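Local structure of chromosome-partitioning ATPase Soj (Thermus thermophilus, 1WCV) at residues R182-L185 with A186-V189; E190-L193 with R194-F197; N209-L212 with A213-P216; F218-T221 with I222-A226; P227-P230 with G231-A234. The protein binds and hydrolyses ATP and, in its ATP-bound state, cooperatively coats double-stranded DNA as nucleoprotein filaments, probably in chromosome partitioning. All coordinates share one frame; numbering follows the deposited sequence.

Interaction 1 of 5, residues R182-L185 with A186-V189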
loop_
_atom_site.group_PDB
_atom_site.type_symbol
_atom_site.label_atom_id
_atom_site.label_comp_id
_atom_site.label_asym_id
_atom_site.label_seq_id
_atom_site.Cartn_x
_atom_site.Cartn_y
_atom_site.Cartn_z
ATOM N N ARG A 182 -6.936 -12.959 9.768
ATOM C CA ARG A 182 -7.484 -14.302 9.937
ATOM C C ARG A 182 -8.816 -14.436 9.216
ATOM O O ARG A 182 -9.282 -15.548 8.951
ATOM C CB ARG A 182 -7.720 -14.613 11.416
ATOM C CG ARG A 182 -6.502 -14.574 12.312
ATOM C CD ARG A 182 -6.956 -14.817 13.743
ATOM N NE ARG A 182 -7.927 -13.808 14.151
ATOM C CZ ARG A 182 -8.743 -13.914 15.197
ATOM N NH1 ARG A 182 -8.721 -15.000 15.960
ATOM N NH2 ARG A 182 -9.571 -12.921 15.487
ATOM N N THR A 183 -9.422 -13.302 8.891
ATOM C CA THR A 183 -10.740 -13.285 8.270
ATOM C C THR A 183 -10.815 -12.571 6.934
ATOM O O THR A 183 -9.915 -11.821 6.561
ATOM C CB THR A 183 -11.751 -12.582 9.182
ATOM O OG1 THR A 183 -11.545 -11.162 9.099
ATOM C CG2 THR A 183 -11.562 -13.016 10.621
ATOM N N LEU A 184 -11.917 -12.802 6.229
ATOM C CA LEU A 184 -12.166 -12.157 4.955
ATOM C C LEU A 184 -13.046 -10.939 5.239
ATOM O O LEU A 184 -13.293 -10.115 4.355
ATOM C CB LEU A 184 -12.870 -13.118 3.998
ATOM C CG LEU A 184 -12.013 -14.316 3.569
ATOM C CD1 LEU A 184 -12.757 -15.154 2.536
ATOM C CD2 LEU A 184 -10.706 -13.809 2.984
ATOM N N LEU A 185 -13.517 -10.838 6.481
ATOM C CA LEU A 185 -14.356 -9.715 6.899
ATOM C C LEU A 185 -13.533 -8.443 6.830
ATOM O O LEU A 185 -14.025 -7.397 6.418
ATOM C CB LEU A 185 -14.877 -9.917 8.327
ATOM C CG LEU A 185 -15.661 -8.751 8.947
ATOM C CD1 LEU A 185 -16.883 -8.442 8.099
ATOM C CD2 LEU A 185 -16.075 -9.103 10.379
ATOM N N ALA A 186 -12.272 -8.542 7.235
ATOM C CA ALA A 186 -11.369 -7.403 7.196
ATOM C C ALA A 186 -11.321 -6.878 5.770
ATOM O O ALA A 186 -11.384 -5.676 5.550
ATOM C CB ALA A 186 -9.976 -7.820 7.646
ATOM N N GLN A 187 -11.205 -7.791 4.806
ATOM C CA GLN A 187 -11.163 -7.415 3.394
ATOM C C GLN A 187 -12.396 -6.613 2.996
ATOM O O GLN A 187 -12.291 -5.605 2.305
ATOM C CB GLN A 187 -11.094 -8.665 2.499
ATOM C CG GLN A 187 -9.697 -9.173 2.217
ATOM C CD GLN A 187 -9.690 -10.465 1.415
ATOM O OE1 GLN A 187 -10.603 -10.733 0.630
ATOM N NE2 GLN A 187 -8.645 -11.264 1.598
ATOM N N GLN A 188 -13.564 -7.079 3.426
ATOM C CA GLN A 188 -14.820 -6.425 3.083
ATOM C C GLN A 188 -14.936 -5.015 3.662
ATOM O O GLN A 188 -15.388 -4.091 2.988
ATOM C CB GLN A 188 -15.998 -7.290 3.547
ATOM C CG GLN A 188 -17.346 -6.732 3.136
ATOM C CD GLN A 188 -17.408 -6.425 1.652
ATOM O OE1 GLN A 188 -18.063 -5.470 1.234
ATOM N NE2 GLN A 188 -16.730 -7.238 0.846
ATOM N N VAL A 189 -14.520 -4.838 4.908
ATOM C CA VAL A 189 -14.597 -3.516 5.507
ATOM C C VAL A 189 -13.638 -2.547 4.814
ATOM O O VAL A 189 -13.990 -1.395 4.563
ATOM C CB VAL A 189 -14.275 -3.557 7.009
ATOM C CG1 VAL A 189 -14.339 -2.144 7.590
ATOM C CG2 VAL A 189 -15.264 -4.466 7.718
#
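Ala186, in the first turn of helix 185-197, sends its backbone N-H back to the hydroxyl of Thr183, a capping bond of 3.3 Å between Ala186 N and Thr183 OG1 at 158°. With chi1 at 76°, OG1 is tucked between the backbone N and carbonyl carbon of its own residue and faces the start of the helix; Leu185 N adds a second, weak bond to it. The Ala186 methyl packs on Tyr179. One residue on, Gln187 runs alongside Leu184, both side chains pointing the same way, and Leu184 CD2 rests against the amide end at 3.6 Å from Gln187 NE2. The amide oxygen of Gln187 makes a weak hydrogen bond to Arg236 of the second subunit, so a leucine methyl lies beside a group that reaches that subunit. Gln188 N then closes a helical turn onto Leu184 O at 3.2 Å, while CB of Gln188 lies 3.5 Å from Leu185 O before the chain bends away at chi2. Val189 N donates to Leu185 O at 3.0 Å, Val189 CG2 lies beside the same oxygen, and Leu185 CD1 is 4.3 Å from Val189 CG2. The contact is thus mostly backbone bonding: one threonine oxygen takes up one N-H of the opening turn well and a second weakly, groups that lack carbonyl partners in a preceding turn, and the aliphatic side chains add light apolar packing.

Interaction 2 of 5, residues E190-L193 with R194-F197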
loop_
_atom_site.group_PDB
_atom_site.type_symbol
_atom_site.label_atom_id
_atom_site.label_comp_id
_atom_site.label_asym_id
_atom_site.label_seq_id
_atom_site.Cartn_x
_atom_site.Cartn_y
_atom_site.Cartn_z
ATOM N N GLU A 190 -12.427 -3.003 4.511
ATOM C CA GLU A 190 -11.461 -2.133 3.840
ATOM C C GLU A 190 -12.012 -1.698 2.490
ATOM O O GLU A 190 -11.959 -0.517 2.130
ATOM C CB GLU A 190 -10.126 -2.852 3.616
ATOM C CG GLU A 190 -9.064 -1.948 2.987
ATOM C CD GLU A 190 -7.765 -2.676 2.698
ATOM O OE1 GLU A 190 -7.441 -3.625 3.441
ATOM O OE2 GLU A 190 -7.062 -2.287 1.744
ATOM N N ALA A 191 -12.537 -2.669 1.747
ATOM C CA ALA A 191 -13.100 -2.401 0.429
ATOM C C ALA A 191 -14.177 -1.333 0.516
ATOM O O ALA A 191 -14.244 -0.435 -0.328
ATOM C CB ALA A 191 -13.673 -3.689 -0.171
ATOM N N GLN A 192 -15.014 -1.419 1.546
ATOM C CA GLN A 192 -16.077 -0.438 1.716
ATOM C C GLN A 192 -15.508 0.925 2.120
ATOM O O GLN A 192 -16.011 1.964 1.701
ATOM C CB GLN A 192 -17.105 -0.942 2.737
ATOM C CG GLN A 192 -18.309 -0.040 2.901
ATOM C CD GLN A 192 -18.925 0.355 1.570
ATOM O OE1 GLN A 192 -19.008 -0.455 0.645
ATOM N NE2 GLN A 192 -19.374 1.605 1.470
ATOM N N LEU A 193 -14.451 0.939 2.923
ATOM C CA LEU A 193 -13.848 2.217 3.295
ATOM C C LEU A 193 -13.281 2.899 2.047
ATOM O O LEU A 193 -13.415 4.105 1.879
ATOM C CB LEU A 193 -12.741 2.019 4.336
ATOM C CG LEU A 193 -13.275 1.773 5.754
ATOM C CD1 LEU A 193 -12.160 1.301 6.672
ATOM C CD2 LEU A 193 -13.901 3.058 6.277
ATOM N N ARG A 194 -12.655 2.120 1.169
ATOM C CA ARG A 194 -12.091 2.678 -0.054
ATOM C C ARG A 194 -13.184 3.086 -1.032
ATOM O O ARG A 194 -13.053 4.086 -1.724
ATOM C CB ARG A 194 -11.139 1.678 -0.716
ATOM C CG ARG A 194 -9.884 1.428 0.102
ATOM C CD ARG A 194 -8.883 0.590 -0.654
ATOM N NE ARG A 194 -7.823 0.134 0.237
ATOM C CZ ARG A 194 -6.848 0.903 0.711
ATOM N NH1 ARG A 194 -6.767 2.182 0.372
ATOM N NH2 ARG A 194 -5.980 0.393 1.567
ATOM N N ALA A 195 -14.266 2.318 -1.076
ATOM C CA ALA A 195 -15.373 2.653 -1.959
ATOM C C ALA A 195 -16.012 3.967 -1.520
ATOM O O ALA A 195 -16.376 4.795 -2.347
ATOM C CB ALA A 195 -16.418 1.535 -1.944
ATOM N N HIS A 196 -16.139 4.164 -0.211
ATOM C CA HIS A 196 -16.764 5.379 0.298
ATOM C C HIS A 196 -15.841 6.593 0.434
ATOM O O HIS A 196 -16.266 7.721 0.186
ATOM C CB HIS A 196 -17.432 5.095 1.648
ATOM C CG HIS A 196 -18.343 6.189 2.107
ATOM N ND1 HIS A 196 -19.417 6.620 1.360
ATOM C CD2 HIS A 196 -18.329 6.954 3.223
ATOM C CE1 HIS A 196 -20.027 7.605 1.995
ATOM N NE2 HIS A 196 -19.386 7.827 3.129
ATOM N N PHE A 197 -14.581 6.377 0.812
ATOM C CA PHE A 197 -13.657 7.497 0.986
ATOM C C PHE A 197 -12.565 7.612 -0.080
ATOM O O PHE A 197 -11.801 8.577 -0.104
ATOM C CB PHE A 197 -13.049 7.427 2.390
ATOM C CG PHE A 197 -14.072 7.577 3.484
ATOM C CD1 PHE A 197 -14.734 8.786 3.661
ATOM C CD2 PHE A 197 -14.410 6.503 4.300
ATOM C CE1 PHE A 197 -15.720 8.926 4.629
ATOM C CE2 PHE A 197 -15.403 6.634 5.278
ATOM C CZ PHE A 197 -16.055 7.845 5.440
#
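Glu190 and Arg194 form an i to i+4 salt bridge along the middle of helix 185-197, on the side turned to the second subunit, while Leu193 and Phe197 pair on the side turned into their own chain. The two charged side chains lie alongside each other and point the same way. A single carboxylate oxygen takes both bonds from Arg194: Glu190 OE2 accepts Arg194 NE at 3.0 Å on the oxygen's anti lone pair, and Arg194 NH2 at 2.9 Å from above the carboxylate plane. Both bonds lie in the guanidinium plane, and that plane stands 70° from the carboxylate. The other oxygen, OE1, is bridged to Arg237 of the second subunit, and Arg194 NH2 also bonds to Phe202 O, so both charges have further partners. A leucine in place of Arg194 would probably leave Glu190 OE2 without its bridging mate and Phe202 O without that donor. On the inner side Leu193 crosses Phe197 at an angle, with Leu193 CD2 4.0 Å from Phe197 CD2. Phe197 has CG anti to its carbonyl carbon (chi1 -63°), and the ring is thereby directed inward at the last turn, where Phe197 N bonds to Leu193 O at 2.8 Å. Leu193 packs on Leu148 of helix 146-164 and Val176 of strand 170-177, and Phe197 on Val151, Leu155 and Ile174 of the same two elements.

Interaction 3 of 5, residues N209-L212 with A213-P216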
loop_
_atom_site.group_PDB
_atom_site.type_symbol
_atom_site.label_atom_id
_atom_site.label_comp_id
_atom_site.label_asym_id
_atom_site.label_seq_id
_atom_site.Cartn_x
_atom_site.Cartn_y
_atom_site.Cartn_z
ATOM N N ASN A 209 -1.075 -7.911 14.636
ATOM C CA ASN A 209 0.083 -8.778 14.824
ATOM C C ASN A 209 0.489 -8.765 16.286
ATOM O O ASN A 209 0.524 -7.710 16.918
ATOM C CB ASN A 209 1.255 -8.310 13.947
ATOM C CG ASN A 209 2.517 -9.137 14.158
ATOM O OD1 ASN A 209 3.352 -8.820 15.011
ATOM N ND2 ASN A 209 2.652 -10.213 13.391
ATOM N N VAL A 210 0.796 -9.951 16.804
ATOM C CA VAL A 210 1.189 -10.135 18.200
ATOM C C VAL A 210 2.335 -9.243 18.683
ATOM O O VAL A 210 2.258 -8.660 19.765
ATOM C CB VAL A 210 1.578 -11.614 18.461
ATOM C CG1 VAL A 210 2.703 -12.031 17.520
ATOM C CG2 VAL A 210 1.996 -11.800 19.913
ATOM N N ARG A 211 3.401 -9.146 17.896
ATOM C CA ARG A 211 4.549 -8.330 18.284
ATOM C C ARG A 211 4.206 -6.852 18.355
ATOM O O ARG A 211 4.752 -6.122 19.177
ATOM C CB ARG A 211 5.707 -8.554 17.308
ATOM C CG ARG A 211 6.424 -9.877 17.518
ATOM C CD ARG A 211 6.910 -10.455 16.204
ATOM N NE ARG A 211 5.811 -11.035 15.437
ATOM C CZ ARG A 211 5.942 -11.585 14.234
ATOM N NH1 ARG A 211 7.131 -11.628 13.646
ATOM N NH2 ARG A 211 4.886 -12.107 13.627
ATOM N N LEU A 212 3.303 -6.414 17.482
ATOM C CA LEU A 212 2.891 -5.021 17.454
ATOM C C LEU A 212 2.017 -4.739 18.671
ATOM O O LEU A 212 2.140 -3.695 19.314
ATOM C CB LEU A 212 2.100 -4.741 16.173
ATOM C CG LEU A 212 1.804 -3.281 15.834
ATOM C CD1 LEU A 212 3.104 -2.544 15.546
ATOM C CD2 LEU A 212 0.881 -3.223 14.622
ATOM N N ALA A 213 1.133 -5.681 18.979
ATOM C CA ALA A 213 0.229 -5.541 20.115
ATOM C C ALA A 213 0.999 -5.463 21.430
ATOM O O ALA A 213 0.609 -4.725 22.333
ATOM C CB ALA A 213 -0.750 -6.716 20.151
ATOM N N GLU A 214 2.102 -6.200 21.525
ATOM C CA GLU A 214 2.897 -6.214 22.751
ATOM C C GLU A 214 3.937 -5.104 22.917
ATOM O O GLU A 214 4.345 -4.808 24.039
ATOM C CB GLU A 214 3.582 -7.578 22.911
ATOM C CG GLU A 214 4.450 -7.988 21.737
ATOM C CD GLU A 214 5.092 -9.354 21.928
ATOM O OE1 GLU A 214 4.385 -10.296 22.341
ATOM O OE2 GLU A 214 6.302 -9.489 21.649
ATOM N N ALA A 215 4.366 -4.486 21.819
ATOM C CA ALA A 215 5.374 -3.428 21.887
ATOM C C ALA A 215 5.144 -2.368 22.976
ATOM O O ALA A 215 6.072 -2.005 23.698
ATOM C CB ALA A 215 5.509 -2.750 20.524
ATOM N N PRO A 216 3.914 -1.843 23.100
ATOM C CA PRO A 216 3.662 -0.828 24.132
ATOM C C PRO A 216 3.917 -1.332 25.555
ATOM O O PRO A 216 4.408 -0.584 26.403
ATOM C CB PRO A 216 2.192 -0.462 23.911
ATOM C CG PRO A 216 1.995 -0.722 22.448
ATOM C CD PRO A 216 2.734 -2.017 22.235
#
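Asn209 O is held by two backbone donors of the opening turn of helix 210-218: Ala213 N at 3.0 Å and 158°, and Leu212 N by a weak bond at 3.1 Å. The side-chain oxygen of the same residue caps the turn as well, with Asn209 OD1 accepting weak bonds from Arg211 N at 2.9 Å and from Leu212 N. Next along the helix, Glu214 N bonds to Val210 O, and the glutamate side chain folds back over that carbonyl. Its CG takes the crowded position between backbone N and carbonyl carbon (chi1 56°), which brings Glu214 CG to a tight 3.0 Å from Val210 O. The chain then extends beside Val210, with Glu214 OE1 3.7 Å from Val210 CG2, while the other oxygen, OE2, bonds to His225. Towards the end the pattern slackens. Ala215 N divides itself between Arg211 O and Leu212 O, both weak, and Pro216 brings CD instead of an N-H to within 3.4 Å of Leu212 O, so the helix kinks there. The start of the helix is an asparagine N-cap, and it sits in the nucleotide site, where Asn209 binds ATP and ADP and Leu212 packs on Thr22.

Interaction 4 of 5, residues F218-T221 with I222-A226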
loop_
_atom_site.group_PDB
_atom_site.type_symbol
_atom_site.label_atom_id
_atom_site.label_comp_id
_atom_site.label_asym_id
_atom_site.label_seq_id
_atom_site.Cartn_x
_atom_site.Cartn_y
_atom_site.Cartn_z
ATOM N N PHE A 218 6.088 -3.361 26.446
ATOM C CA PHE A 218 7.534 -3.406 26.616
ATOM C C PHE A 218 8.087 -1.991 26.647
ATOM O O PHE A 218 9.243 -1.774 27.004
ATOM C CB PHE A 218 8.191 -4.186 25.467
ATOM C CG PHE A 218 8.025 -5.672 25.569
ATOM C CD1 PHE A 218 8.983 -6.449 26.215
ATOM C CD2 PHE A 218 6.906 -6.297 25.034
ATOM C CE1 PHE A 218 8.827 -7.828 26.321
ATOM C CE2 PHE A 218 6.737 -7.676 25.135
ATOM C CZ PHE A 218 7.700 -8.444 25.779
ATOM N N GLY A 219 7.253 -1.022 26.278
ATOM C CA GLY A 219 7.697 0.359 26.261
ATOM C C GLY A 219 8.695 0.613 25.143
ATOM O O GLY A 219 9.596 1.440 25.272
ATOM N N LYS A 220 8.532 -0.102 24.033
ATOM C CA LYS A 220 9.436 0.062 22.901
ATOM C C LYS A 220 8.685 0.207 21.585
ATOM O O LYS A 220 7.575 -0.303 21.431
ATOM C CB LYS A 220 10.379 -1.137 22.799
ATOM C CG LYS A 220 11.248 -1.358 24.024
ATOM C CD LYS A 220 12.142 -2.580 23.870
ATOM C CE LYS A 220 13.214 -2.373 22.806
ATOM N NZ LYS A 220 14.118 -3.552 22.671
ATOM N N THR A 221 9.290 0.909 20.632
ATOM C CA THR A 221 8.654 1.061 19.326
ATOM C C THR A 221 8.777 -0.299 18.649
ATOM O O THR A 221 9.573 -1.132 19.069
ATOM C CB THR A 221 9.374 2.097 18.457
ATOM O OG1 THR A 221 10.699 1.633 18.166
ATOM C CG2 THR A 221 9.439 3.448 19.172
ATOM N N ILE A 222 7.992 -0.539 17.606
ATOM C CA ILE A 222 8.082 -1.827 16.935
ATOM C C ILE A 222 9.450 -1.979 16.254
ATOM O O ILE A 222 9.935 -3.091 16.042
ATOM C CB ILE A 222 6.941 -2.004 15.902
ATOM C CG1 ILE A 222 6.877 -3.461 15.447
ATOM C CG2 ILE A 222 7.147 -1.078 14.710
ATOM C CD1 ILE A 222 6.535 -4.428 16.553
ATOM N N ALA A 223 10.079 -0.860 15.917
ATOM C CA ALA A 223 11.399 -0.924 15.295
ATOM C C ALA A 223 12.415 -1.464 16.309
ATOM O O ALA A 223 13.363 -2.169 15.944
ATOM C CB ALA A 223 11.817 0.455 14.811
ATOM N N GLN A 224 12.216 -1.131 17.582
ATOM C CA GLN A 224 13.112 -1.592 18.644
ATOM C C GLN A 224 12.766 -3.009 19.069
ATOM O O GLN A 224 13.649 -3.837 19.280
ATOM C CB GLN A 224 13.013 -0.696 19.888
ATOM C CG GLN A 224 13.523 0.720 19.725
ATOM C CD GLN A 224 13.226 1.576 20.944
ATOM O OE1 GLN A 224 12.066 1.760 21.323
ATOM N NE2 GLN A 224 14.275 2.104 21.564
ATOM N N HIS A 225 11.472 -3.283 19.184
ATOM C CA HIS A 225 10.987 -4.586 19.636
ATOM C C HIS A 225 11.059 -5.761 18.658
ATOM O O HIS A 225 11.451 -6.868 19.029
ATOM C CB HIS A 225 9.543 -4.433 20.122
ATOM C CG HIS A 225 8.990 -5.661 20.770
ATOM N ND1 HIS A 225 9.519 -6.193 21.926
ATOM C CD2 HIS A 225 7.952 -6.461 20.429
ATOM C CE1 HIS A 225 8.831 -7.267 22.268
ATOM N NE2 HIS A 225 7.874 -7.452 21.376
ATOM N N ALA A 226 10.658 -5.532 17.412
ATOM C CA ALA A 226 10.658 -6.592 16.408
ATOM C C ALA A 226 10.718 -5.934 15.039
ATOM O O ALA A 226 9.725 -5.895 14.322
ATOM C CB ALA A 226 9.384 -7.428 16.540
HETATM O O HOH W 1 11.406 3.257 23.572
#
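Thr221 and Gln224 make the tight part of this turn, each side chain serving the other's backbone. Gln224 N bonds to Thr221 OG1 at 3.2 Å, and Thr221 N gives a straight bond (167°) to Gln224 OE1 at 3.0 Å, meeting the amide oxygen in its carbonyl plane, on a lone pair. CG of Gln224 lies beside its backbone N (chi1 -67°), and from there the extended chain reaches back to the cap. Thr221 O takes His225 N at 2.9 Å, and Thr221 OG1 has a further partner in Asp78, which probably fixes the rotation of the hydroxyl. The ring pair is also close, although Phe218 is exposed: His225 CE1 sits 3.4 Å above the centre of the Phe218 ring, and the ring planes are 33° apart. His225 NE2 is meanwhile held by Glu214. The outer side is looser. A water gives its hydrogens to Gly219 O and to Gln224 OE1, bridging the loop to the glutamine. Lys220 lies across Gln224, with Lys220 CE 3.4 Å from Gln224 CB, and its ammonium makes only a weak bond to Gln224 O. The arrangement is a capping box at the N-terminus of short helix 222-225, following the Schellman motif in which Gly219, at positive phi, ends helix 210-218.

Interaction 5 of 5, residues P227-P230 with G231-A234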
loop_
_atom_site.group_PDB
_atom_site.type_symbol
_atom_site.label_atom_id
_atom_site.label_comp_id
_atom_site.label_asym_id
_atom_site.label_seq_id
_atom_site.Cartn_x
_atom_site.Cartn_y
_atom_site.Cartn_z
ATOM N N PRO A 227 11.897 -5.418 14.660
ATOM C CA PRO A 227 12.139 -4.734 13.383
ATOM C C PRO A 227 11.812 -5.476 12.089
ATOM O O PRO A 227 11.677 -4.848 11.035
ATOM C CB PRO A 227 13.612 -4.335 13.482
ATOM C CG PRO A 227 14.193 -5.414 14.325
ATOM C CD PRO A 227 13.158 -5.558 15.415
ATOM N N THR A 228 11.686 -6.796 12.143
ATOM C CA THR A 228 11.348 -7.523 10.927
ATOM C C THR A 228 9.964 -8.157 10.988
ATOM O O THR A 228 9.622 -8.972 10.141
ATOM C CB THR A 228 12.396 -8.605 10.565
ATOM O OG1 THR A 228 12.497 -9.560 11.628
ATOM C CG2 THR A 228 13.759 -7.960 10.306
ATOM N N SER A 229 9.159 -7.765 11.976
ATOM C CA SER A 229 7.796 -8.287 12.091
ATOM C C SER A 229 6.943 -7.539 11.064
ATOM O O SER A 229 7.296 -6.438 10.644
ATOM C CB SER A 229 7.245 -8.045 13.497
ATOM O OG SER A 229 7.180 -6.664 13.778
ATOM N N PRO A 230 5.805 -8.121 10.656
ATOM C CA PRO A 230 4.912 -7.501 9.667
ATOM C C PRO A 230 4.543 -6.043 9.950
ATOM O O PRO A 230 4.533 -5.213 9.042
ATOM C CB PRO A 230 3.701 -8.423 9.682
ATOM C CG PRO A 230 4.329 -9.771 9.954
ATOM C CD PRO A 230 5.289 -9.436 11.072
ATOM N N GLY A 231 4.246 -5.739 11.209
ATOM C CA GLY A 231 3.889 -4.383 11.585
ATOM C C GLY A 231 5.034 -3.407 11.382
ATOM O O GLY A 231 4.822 -2.246 11.043
ATOM N N ALA A 232 6.259 -3.869 11.600
ATOM C CA ALA A 232 7.418 -3.010 11.405
ATOM C C ALA A 232 7.542 -2.667 9.920
ATOM O O ALA A 232 7.751 -1.507 9.559
ATOM C CB ALA A 232 8.689 -3.713 11.906
ATOM N N HIS A 233 7.409 -3.669 9.052
ATOM C CA HIS A 233 7.521 -3.410 7.615
ATOM C C HIS A 233 6.402 -2.473 7.153
ATOM O O HIS A 233 6.617 -1.599 6.317
ATOM C CB HIS A 233 7.460 -4.721 6.820
ATOM C CG HIS A 233 8.644 -5.618 7.023
ATOM N ND1 HIS A 233 9.906 -5.303 6.561
ATOM C CD2 HIS A 233 8.760 -6.811 7.654
ATOM C CE1 HIS A 233 10.748 -6.263 6.901
ATOM N NE2 HIS A 233 10.079 -7.189 7.565
ATOM N N ALA A 234 5.205 -2.654 7.701
ATOM C CA ALA A 234 4.083 -1.797 7.324
ATOM C C ALA A 234 4.291 -0.351 7.787
ATOM O O ALA A 234 4.049 0.587 7.024
ATOM C CB ALA A 234 2.780 -2.358 7.887
HETATM O O HOH W 2 4.428 -6.507 13.899
#
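His233, Pro230 and Ala232 carry most of this contact, which starts the C-terminal helix 230-246. His233 turns back along the incoming loop. Its CG lies anti to the carbonyl carbon (chi1 -68°), and this carries the imidazole back toward the loop, where Thr228 O comes to the ring edge, 3.2 Å from His233 NE2 in a weak, bent bond. Pro227 O lies over one ring face, farther off. The firmer polar partners of the ring are in the second subunit: Tyr179 OH at ND1 and Gly181 O at NE2, with the Tyr179 ring also edge-to-face against it. An alanine here would probably leave both of these partners in the second subunit without their mate and open a gap beside Thr228. Ala232 points its methyl at the loop, where CB meets both Ser229 O and Pro227 O at 3.3 Å. Ser229 O serves the turn twice, accepting His233 N at 3.2 Å and, weakly, Ala232 N at 2.9 Å. Pro230 passes its carbonyl to the next turn: Ala234 N is 3.0 Å from Pro230 O. Its ring packs on Pro207 and Asn209, both residues that bind ATP. The hydroxyl of Ser229 bonds to Ala226 O and accepts from a water 2.8 Å from Ser229 OG; that water in turn takes the N-H of Gly231. Ser229 is the N-cap and Pro230 the first helical residue, a position that suits a proline, which has no N-H to be capped; this helix start lies between the nucleotide site and the contact with the second subunit.

How the interactions relate
All five contacts are local, and most deal with how a helix begins. Side-chain caps start the helices of interactions 1, 3 and 4 (threonine, asparagine, capping box), whereas interaction 5 uses a water and a proline. Interaction 2, farther along the helix that interaction 1 opens, adds an apolar pair and a salt bridge facing the second subunit. Interaction 3 lies mainly at the surface, 1, 2 and 4 are partly buried, and 5 is buried. Interactions 3, 4 and 5 adjoin near the nucleotide-binding residues, centres 8 to 10 Å apart; a side-chain hydrogen bond joins 3 to 4, and Ile222 packs 4 against 5. Interactions 1, 2 and 5 touch the second subunit; 3 and 4 do not.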